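Local coordinates for glycosyl hydrolases family 2, sugar binding domain protein (Bacteroides uniformis str. 3978 T3 ii, PDB 6D1P), which probably hydrolyses O-glycosidic bonds as a beta-glucuronidase of glycosyl hydrolase family 2 from a human gut bacterium, at residues E343-K354 with I371-L381; H331-A339 with V599-K607. All coordinates share one frame; numbering follows the deposited sequence. Where two conformers were deposited one is given.

Interaction 1: residues E343-K354 with I371-L381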
loop_
_atom_site.group_PDB
_atom_site.type_symbol
_atom_site.label_atom_id
_atom_site.label_comp_id
_atom_site.label_asym_id
_atom_site.label_seq_id
_atom_site.Cartn_x
_atom_site.Cartn_y
_atom_site.Cartn_z
ATOM N N GLU A 343 -6.612 17.200 20.474
ATOM C CA GLU A 343 -6.570 17.647 21.860
ATOM C C GLU A 343 -7.829 17.235 22.607
ATOM O O GLU A 343 -7.757 16.756 23.746
ATOM C CB GLU A 343 -6.389 19.162 21.926
ATOM C CG GLU A 343 -6.737 19.725 23.291
ATOM C CD GLU A 343 -6.379 21.196 23.454
ATOM O OE1 GLU A 343 -5.868 21.807 22.487
ATOM O OE2 GLU A 343 -6.605 21.736 24.566
ATOM N N GLU A 344 -8.991 17.400 21.977
ATOM C CA GLU A 344 -10.239 17.012 22.624
ATOM C C GLU A 344 -10.235 15.533 22.985
ATOM O O GLU A 344 -10.684 15.153 24.072
ATOM C CB GLU A 344 -11.433 17.351 21.719
ATOM C CG GLU A 344 -12.780 17.466 22.462
ATOM C CD GLU A 344 -12.640 18.053 23.892
ATOM O OE1 GLU A 344 -12.992 17.340 24.876
ATOM O OE2 GLU A 344 -12.164 19.215 24.036
ATOM N N MET A 345 -9.731 14.681 22.090
ATOM C CA MET A 345 -9.658 13.262 22.413
ATOM C C MET A 345 -8.777 13.010 23.633
ATOM O O MET A 345 -9.100 12.172 24.481
ATOM C CB MET A 345 -9.148 12.480 21.210
ATOM C CG MET A 345 -10.198 12.344 20.139
ATOM S SD MET A 345 -9.493 11.820 18.579
ATOM C CE MET A 345 -9.139 10.104 18.935
ATOM N N MET A 346 -7.664 13.730 23.736
ATOM C CA MET A 346 -6.764 13.533 24.865
ATOM C C MET A 346 -7.400 13.992 26.176
ATOM O O MET A 346 -7.245 13.323 27.206
ATOM C CB MET A 346 -5.442 14.252 24.605
ATOM C CG MET A 346 -4.725 13.790 23.334
ATOM S SD MET A 346 -3.102 14.589 23.172
ATOM C CE MET A 346 -3.075 14.983 21.412
ATOM N N ARG A 347 -8.144 15.109 26.156
ATOM C CA ARG A 347 -8.885 15.549 27.345
ATOM C C ARG A 347 -9.837 14.471 27.827
ATOM O O ARG A 347 -9.850 14.110 29.010
ATOM C CB ARG A 347 -9.682 16.818 27.051
ATOM C CG ARG A 347 -8.893 18.089 27.099
ATOM C CD ARG A 347 -9.755 19.243 27.581
ATOM N NE ARG A 347 -8.919 20.204 28.295
ATOM C CZ ARG A 347 -8.731 20.211 29.612
ATOM N NH1 ARG A 347 -9.348 19.326 30.398
ATOM N NH2 ARG A 347 -7.940 21.128 30.148
ATOM N N THR A 348 -10.664 13.963 26.919
ATOM C CA THR A 348 -11.623 12.929 27.276
ATOM C C THR A 348 -10.936 11.742 27.938
ATOM O O THR A 348 -11.407 11.229 28.961
ATOM C CB THR A 348 -12.379 12.483 26.022
ATOM O OG1 THR A 348 -13.183 13.566 25.545
ATOM C CG2 THR A 348 -13.263 11.283 26.332
ATOM N N GLU A 349 -9.804 11.302 27.369
ATOM C CA GLU A 349 -9.159 10.080 27.843
ATOM C C GLU A 349 -8.471 10.303 29.180
ATOM O O GLU A 349 -8.607 9.491 30.104
ATOM C CB GLU A 349 -8.164 9.574 26.799
ATOM C CG GLU A 349 -7.231 8.467 27.289
ATOM C CD GLU A 349 -6.162 8.119 26.242
ATOM O OE1 GLU A 349 -6.190 8.754 25.148
ATOM O OE2 GLU A 349 -5.301 7.236 26.508
ATOM N N MET A 350 -7.719 11.393 29.302
ATOM C CA MET A 350 -7.045 11.673 30.568
ATOM C C MET A 350 -8.057 11.836 31.703
ATOM O O MET A 350 -7.858 11.296 32.801
ATOM C CB MET A 350 -6.151 12.907 30.423
ATOM C CG MET A 350 -5.066 12.764 29.351
ATOM S SD MET A 350 -4.089 11.249 29.519
ATOM C CE MET A 350 -3.355 11.489 31.132
ATOM N N GLN A 351 -9.180 12.518 31.442
ATOM C CA GLN A 351 -10.247 12.583 32.443
ATOM C C GLN A 351 -10.740 11.193 32.817
ATOM O O GLN A 351 -10.962 10.907 33.998
ATOM C CB GLN A 351 -11.417 13.441 31.944
ATOM C CG GLN A 351 -11.400 14.868 32.466
ATOM C CD GLN A 351 -12.516 15.731 31.891
ATOM O OE1 GLN A 351 -13.707 15.404 32.015
ATOM N NE2 GLN A 351 -12.135 16.853 31.265
ATOM N N GLN A 352 -10.919 10.316 31.831
ATOM C CA GLN A 352 -11.383 8.967 32.132
ATOM C C GLN A 352 -10.410 8.252 33.062
ATOM O O GLN A 352 -10.821 7.490 33.953
ATOM C CB GLN A 352 -11.555 8.188 30.830
ATOM C CG GLN A 352 -12.640 7.117 30.838
ATOM C CD GLN A 352 -12.743 6.405 29.478
ATOM O OE1 GLN A 352 -11.845 6.520 28.647
ATOM N NE2 GLN A 352 -13.828 5.669 29.259
ATOM N N ILE A 353 -9.113 8.498 32.869
ATOM C CA ILE A 353 -8.086 7.894 33.707
ATOM C C ILE A 353 -8.149 8.478 35.114
ATOM O O ILE A 353 -8.209 7.739 36.108
ATOM C CB ILE A 353 -6.698 8.097 33.065
ATOM C CG1 ILE A 353 -6.627 7.343 31.731
ATOM C CG2 ILE A 353 -5.589 7.688 34.024
ATOM C CD1 ILE A 353 -5.305 7.413 31.035
ATOM N N LYS A 354 -8.128 9.812 35.209
ATOM C CA LYS A 354 -8.242 10.481 36.501
ATOM C C LYS A 354 -9.468 9.998 37.272
ATOM O O LYS A 354 -9.375 9.673 38.458
ATOM C CB LYS A 354 -8.297 11.994 36.301
ATOM C CG LYS A 354 -8.442 12.760 37.610
ATOM C CD LYS A 354 -7.162 12.711 38.424
ATOM C CE LYS A 354 -7.344 13.400 39.781
ATOM N NZ LYS A 354 -6.015 13.653 40.412
ATOM N N ILE A 371 0.394 18.040 25.235
ATOM C CA ILE A 371 -0.975 18.131 25.733
ATOM C C ILE A 371 -1.197 17.131 26.852
ATOM O O ILE A 371 -1.917 17.412 27.819
ATOM C CB ILE A 371 -1.978 17.919 24.583
ATOM C CG1 ILE A 371 -1.708 18.935 23.478
ATOM C CG2 ILE A 371 -3.396 18.062 25.079
ATOM C CD1 ILE A 371 -2.409 18.639 22.185
ATOM N N ILE A 372 -0.585 15.952 26.745
ATOM C CA ILE A 372 -0.739 14.948 27.794
ATOM C C ILE A 372 -0.040 15.398 29.070
ATOM O O ILE A 372 -0.557 15.216 30.179
ATOM C CB ILE A 372 -0.203 13.594 27.307
ATOM C CG1 ILE A 372 -0.934 13.154 26.020
ATOM C CG2 ILE A 372 -0.282 12.567 28.426
ATOM C CD1 ILE A 372 -2.338 12.720 26.244
ATOM N N LEU A 373 1.145 15.994 28.929
ATOM C CA LEU A 373 1.889 16.477 30.088
ATOM C C LEU A 373 1.112 17.570 30.811
ATOM O O LEU A 373 0.958 17.531 32.039
ATOM C CB LEU A 373 3.264 16.983 29.640
ATOM C CG LEU A 373 4.357 15.945 29.360
ATOM C CD1 LEU A 373 4.825 15.390 30.685
ATOM C CD2 LEU A 373 3.931 14.788 28.411
ATOM N N ARG A 374 0.602 18.552 30.057
ATOM C CA ARG A 374 -0.234 19.580 30.666
ATOM C C ARG A 374 -1.431 18.965 31.376
ATOM O O ARG A 374 -1.761 19.356 32.499
ATOM C CB ARG A 374 -0.690 20.583 29.611
ATOM C CG ARG A 374 0.404 21.506 29.144
ATOM C CD ARG A 374 0.036 22.164 27.825
ATOM N NE ARG A 374 1.128 22.002 26.875
ATOM C CZ ARG A 374 0.994 22.002 25.554
ATOM N NH1 ARG A 374 -0.209 22.162 24.996
ATOM N NH2 ARG A 374 2.073 21.827 24.799
ATOM N N LEU A 375 -2.075 17.971 30.757
ATOM C CA LEU A 375 -3.200 17.316 31.424
ATOM C C LEU A 375 -2.774 16.609 32.712
ATOM O O LEU A 375 -3.529 16.589 33.693
ATOM C CB LEU A 375 -3.878 16.343 30.462
ATOM C CG LEU A 375 -4.759 17.025 29.401
ATOM C CD1 LEU A 375 -4.953 16.123 28.157
ATOM C CD2 LEU A 375 -6.107 17.451 29.997
ATOM N N CYS A 376 -1.577 16.034 32.738
ATOM C CA CYS A 376 -1.102 15.396 33.960
ATOM C C CYS A 376 -0.816 16.441 35.035
ATOM O O CYS A 376 -1.222 16.288 36.193
ATOM C CB CYS A 376 0.140 14.551 33.649
ATOM S SG CYS A 376 -0.242 13.068 32.660
ATOM N N ASP A 377 -0.132 17.524 34.660
ATOM C CA ASP A 377 0.017 18.659 35.562
ATOM C C ASP A 377 -1.331 19.127 36.110
ATOM O O ASP A 377 -1.455 19.437 37.304
ATOM C CB ASP A 377 0.716 19.803 34.840
ATOM C CG ASP A 377 2.188 19.544 34.647
ATOM O OD1 ASP A 377 2.671 18.503 35.122
ATOM O OD2 ASP A 377 2.878 20.374 34.021
ATOM N N GLU A 378 -2.356 19.177 35.259
ATOM C CA GLU A 378 -3.594 19.850 35.621
ATOM C C GLU A 378 -4.569 18.946 36.373
ATOM O O GLU A 378 -5.191 19.382 37.349
ATOM C CB GLU A 378 -4.237 20.421 34.360
ATOM C CG GLU A 378 -5.647 20.931 34.535
ATOM C CD GLU A 378 -6.356 21.132 33.189
ATOM O OE1 GLU A 378 -5.686 21.483 32.181
ATOM O OE2 GLU A 378 -7.588 20.923 33.140
ATOM N N LEU A 379 -4.723 17.697 35.952
ATOM C CA LEU A 379 -5.633 16.814 36.659
ATOM C C LEU A 379 -4.996 16.178 37.874
ATOM O O LEU A 379 -5.710 15.755 38.793
ATOM C CB LEU A 379 -6.121 15.705 35.736
ATOM C CG LEU A 379 -6.736 16.160 34.413
ATOM C CD1 LEU A 379 -7.072 14.938 33.527
ATOM C CD2 LEU A 379 -7.961 17.028 34.675
ATOM N N GLY A 380 -3.679 16.065 37.895
ATOM C CA GLY A 380 -3.045 15.433 39.029
ATOM C C GLY A 380 -2.657 14.001 38.751
ATOM O O GLY A 380 -3.251 13.063 39.292
ATOM N N LEU A 381 -1.645 13.830 37.900
ATOM C CA LEU A 381 -1.111 12.516 37.573
ATOM C C LEU A 381 0.398 12.624 37.553
ATOM O O LEU A 381 0.952 13.413 36.781
ATOM C CB LEU A 381 -1.620 12.019 36.213
ATOM C CG LEU A 381 -3.111 11.704 36.118
ATOM C CD1 LEU A 381 -3.473 11.234 34.697
ATOM C CD2 LEU A 381 -3.516 10.656 37.144
#
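Met350 drops from helix 343-354 into a hole on helix 371-379 formed by Ile372, Leu375, Cys376 and Leu379. Its CB meets Leu379 CD1 at 3.8 Å. CG lies against Leu375 CD1 at 3.6 Å; SD passes Ile372 CD1. Bends at chi2 (-51°) and chi3 (-62°) then fold the chain so that CE touches both Cys376 SG and Leu381 CD1, 3.6 Å from Leu381 CD1. One turn earlier, Met346 crosses Ile371 and Ile372 at about a right angle, its SD 3.7 Å from Ile372 CD1. The two segments point the same general way but cross at -37°, as successive outer helices of the TIM barrel, with strand 360-362 between them in sequence and touched by Ile353 and Cys376. Arg347 NH2 makes a salt bridge to the syn lone pair of Glu378 OE2, 3.0 Å away and in the guanidinium plane, while Leu375 CD2 lies over one face of the Arg347 guanidinium, off its centre. At the C-terminal end of helix 371-379, Lys354 NZ donates to two successive carbonyls, Leu379 O at 2.7 Å and Gly380 O at 3.0 Å, where its positive charge probably offsets the negative helix end.

Interaction 2: residues H331-A339 with V599-K607; sequences HEDHAGVGA and VVQRDGTPK. With NA (sodium ion), chain C.
Arg602 reaches Asp333 with a chain extended from CG to NE and grips the carboxylate side-on: NE bonds OD2 at 2.7 Å and NH2 bonds OD1 at 2.8 Å. The two planes are 43° apart, so NH2 meets OD1 from above the carboxylate plane while both oxygens stay near that of the guanidinium. Asp333 OD2 and the backbone O of Asp333 also bind the sodium ion, each at 3.0 Å, with Asp580 and a water; Tyr187 OH bonds OD1. With Arg602 replaced by an alanine, the two-nitrogen grip would probably be lost, leaving Asp333 held by Tyr187 and the sodium with one restraint on its rotation fewer. Arg602 O sits over the centre of one face of the His334 ring, 3.4 Å from its plane, and the same carbonyl accepts from Ala335 N at 3.2 Å, the donor standing above its plane. Arg602 and Asp603 are the central residues of the type I turn from Gln601 to Gly604. Both loops belong to the TIM-barrel domain: 331-339 joins strand 321-329 to helix 343-356, whose Met345 packs on His334, while 599-607 leads into helix 609-617 and sets Arg602 beside Ser582 of strand 581-582.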
loop_
_atom_site.group_PDB
_atom_site.type_symbol
_atom_site.label_atom_id
_atom_site.label_comp_id
_atom_site.label_asym_id
_atom_site.label_seq_id
_atom_site.Cartn_x
_atom_site.Cartn_y
_atom_site.Cartn_z
ATOM N N HIS A 331 -0.874 4.447 25.349
ATOM C CA HIS A 331 -0.148 4.592 24.095
ATOM C C HIS A 331 -0.733 5.764 23.331
ATOM O O HIS A 331 -1.864 6.191 23.586
ATOM C CB HIS A 331 -0.244 3.320 23.244
ATOM C CG HIS A 331 0.944 2.414 23.354
ATOM N ND1 HIS A 331 2.223 2.813 23.018
ATOM C CD2 HIS A 331 1.045 1.119 23.742
ATOM C CE1 HIS A 331 3.061 1.811 23.214
ATOM N NE2 HIS A 331 2.373 0.771 23.649
ATOM N N GLU A 332 0.036 6.305 22.391
ATOM C CA GLU A 332 -0.518 7.330 21.506
ATOM C C GLU A 332 -1.158 6.610 20.320
ATOM O O GLU A 332 -0.583 6.456 19.237
ATOM C CB GLU A 332 0.543 8.352 21.116
ATOM C CG GLU A 332 0.710 9.411 22.226
ATOM C CD GLU A 332 1.552 10.604 21.816
ATOM O OE1 GLU A 332 2.240 10.521 20.762
ATOM O OE2 GLU A 332 1.523 11.619 22.553
ATOM N N ASP A 333 -2.388 6.159 20.565
ATOM C CA ASP A 333 -3.123 5.213 19.742
ATOM C C ASP A 333 -4.596 5.349 20.111
ATOM O O ASP A 333 -4.930 5.452 21.299
ATOM C CB ASP A 333 -2.623 3.779 20.003
ATOM C CG ASP A 333 -3.428 2.717 19.260
ATOM O OD1 ASP A 333 -3.010 2.298 18.165
ATOM O OD2 ASP A 333 -4.476 2.273 19.771
ATOM N N HIS A 334 -5.465 5.374 19.100
ATOM C CA HIS A 334 -6.897 5.420 19.349
ATOM C C HIS A 334 -7.635 4.948 18.102
ATOM O O HIS A 334 -7.123 5.056 16.982
ATOM C CB HIS A 334 -7.369 6.824 19.736
ATOM C CG HIS A 334 -8.739 6.841 20.333
ATOM N ND1 HIS A 334 -8.956 6.835 21.696
ATOM C CD2 HIS A 334 -9.967 6.810 19.755
ATOM C CE1 HIS A 334 -10.256 6.832 21.932
ATOM N NE2 HIS A 334 -10.891 6.812 20.771
ATOM N N ALA A 335 -8.842 4.423 18.320
ATOM C CA ALA A 335 -9.647 3.837 17.252
ATOM C C ALA A 335 -9.906 4.832 16.127
ATOM O O ALA A 335 -10.334 5.964 16.364
ATOM C CB ALA A 335 -10.978 3.340 17.822
ATOM N N GLY A 336 -9.650 4.407 14.897
ATOM C CA GLY A 336 -9.956 5.225 13.748
ATOM C C GLY A 336 -8.908 6.241 13.371
ATOM O O GLY A 336 -8.975 6.785 12.261
ATOM N N VAL A 337 -7.934 6.530 14.234
ATOM C CA VAL A 337 -6.994 7.610 13.969
ATOM C C VAL A 337 -5.542 7.182 14.085
ATOM O O VAL A 337 -4.645 7.982 13.784
ATOM C CB VAL A 337 -7.266 8.829 14.879
ATOM C CG1 VAL A 337 -8.716 9.252 14.750
ATOM C CG2 VAL A 337 -6.870 8.516 16.372
ATOM N N GLY A 338 -5.274 5.947 14.497
ATOM C CA GLY A 338 -3.906 5.580 14.813
ATOM C C GLY A 338 -3.357 6.517 15.873
ATOM O O GLY A 338 -3.914 6.640 16.980
ATOM N N ALA A 339 -2.266 7.220 15.535
ATOM C CA ALA A 339 -1.661 8.199 16.431
ATOM C C ALA A 339 -2.274 9.599 16.325
ATOM O O ALA A 339 -1.895 10.484 17.097
ATOM C CB ALA A 339 -0.153 8.289 16.156
ATOM N N VAL A 599 -8.295 -1.683 30.218
ATOM C CA VAL A 599 -9.572 -1.801 30.913
ATOM C C VAL A 599 -10.675 -1.058 30.180
ATOM O O VAL A 599 -11.826 -1.037 30.647
ATOM C CB VAL A 599 -9.485 -1.355 32.393
ATOM C CG1 VAL A 599 -8.757 -2.410 33.201
ATOM C CG2 VAL A 599 -8.785 -0.004 32.541
ATOM N N VAL A 600 -10.361 -0.455 29.033
ATOM C CA VAL A 600 -11.349 0.140 28.144
ATOM C C VAL A 600 -10.943 -0.210 26.723
ATOM O O VAL A 600 -9.758 -0.420 26.428
ATOM C CB VAL A 600 -11.476 1.682 28.288
ATOM C CG1 VAL A 600 -11.657 2.115 29.755
ATOM C CG2 VAL A 600 -10.288 2.379 27.674
ATOM N N GLN A 601 -11.941 -0.256 25.839
ATOM C CA GLN A 601 -11.734 -0.611 24.441
ATOM C C GLN A 601 -10.960 0.490 23.730
ATOM O O GLN A 601 -10.775 1.595 24.250
ATOM C CB GLN A 601 -13.074 -0.837 23.740
ATOM C CG GLN A 601 -13.770 -2.099 24.154
ATOM C CD GLN A 601 -14.997 -2.361 23.327
ATOM O OE1 GLN A 601 -14.962 -2.273 22.082
ATOM N NE2 GLN A 601 -16.106 -2.675 24.001
ATOM N N ARG A 602 -10.551 0.196 22.498
ATOM C CA ARG A 602 -9.700 1.127 21.769
ATOM C C ARG A 602 -10.411 2.439 21.448
ATOM O O ARG A 602 -9.734 3.448 21.216
ATOM C CB ARG A 602 -9.186 0.460 20.497
ATOM C CG ARG A 602 -8.071 1.211 19.804
ATOM C CD ARG A 602 -7.357 0.321 18.807
ATOM N NE ARG A 602 -6.274 1.046 18.183
ATOM C CZ ARG A 602 -6.261 1.432 16.912
ATOM N NH1 ARG A 602 -7.272 1.141 16.093
ATOM N NH2 ARG A 602 -5.219 2.101 16.457
ATOM N N ASP A 603 -11.752 2.467 21.475
ATOM C CA ASP A 603 -12.484 3.719 21.305
ATOM C C ASP A 603 -12.819 4.388 22.634
ATOM O O ASP A 603 -13.542 5.392 22.645
ATOM C CB ASP A 603 -13.767 3.496 20.478
ATOM C CG ASP A 603 -14.813 2.621 21.196
ATOM O OD1 ASP A 603 -14.559 2.178 22.331
ATOM O OD2 ASP A 603 -15.905 2.372 20.613
ATOM N N GLY A 604 -12.322 3.853 23.749
ATOM C CA GLY A 604 -12.628 4.398 25.052
ATOM C C GLY A 604 -13.837 3.797 25.726
ATOM O O GLY A 604 -14.160 4.200 26.844
ATOM N N THR A 605 -14.518 2.860 25.094
ATOM C CA THR A 605 -15.644 2.207 25.744
ATOM C C THR A 605 -15.119 1.396 26.919
ATOM O O THR A 605 -14.265 0.523 26.722
ATOM C CB THR A 605 -16.405 1.300 24.777
ATOM O OG1 THR A 605 -16.748 2.028 23.579
ATOM C CG2 THR A 605 -17.668 0.775 25.447
ATOM N N PRO A 606 -15.596 1.638 28.142
ATOM C CA PRO A 606 -15.067 0.905 29.303
ATOM C C PRO A 606 -15.425 -0.574 29.301
ATOM O O PRO A 606 -16.564 -0.958 29.031
ATOM C CB PRO A 606 -15.712 1.622 30.497
ATOM C CG PRO A 606 -16.032 3.007 29.978
ATOM C CD PRO A 606 -16.337 2.852 28.522
ATOM N N LYS A 607 -14.425 -1.406 29.595
ATOM C CA LYS A 607 -14.677 -2.773 30.017
ATOM C C LYS A 607 -15.124 -2.771 31.478
ATOM O O LYS A 607 -15.011 -1.770 32.183
ATOM C CB LYS A 607 -13.421 -3.642 29.869
ATOM C CG LYS A 607 -12.725 -3.580 28.508
ATOM C CD LYS A 607 -11.553 -4.551 28.462
ATOM C CE LYS A 607 -10.731 -4.383 27.181
ATOM N NZ LYS A 607 -9.430 -5.146 27.154
HETATM NA NA NA C . -5.452 2.833 22.546
HETATM O O HOH W 1 -3.636 3.557 24.566
HETATM O O HOH W 2 -13.753 7.649 20.229
HETATM O O HOH W 3 -8.425 2.320 13.567
#

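From the N terminus, the chain leaves strand 321-329 through the loop 331-339, the first half of interaction 2, and enters helix 343-356. After strand 360-362 it turns into helix 370-379, whose packing on the preceding helix closes interaction 1 across 16 intervening residues. Interaction 2 closes much later, when 599-607 returns after 259 residues, so the short loop of interaction 1 lies wholly within the long one. The first ties adjacent barrel helices together; the second brings the late part of the barrel back to its beginning. They touch directly: Gln352 NE2 lies 2.8 Å from Gly604 O, a probable hydrogen bond, and Met345 CE packs on His334 CD2.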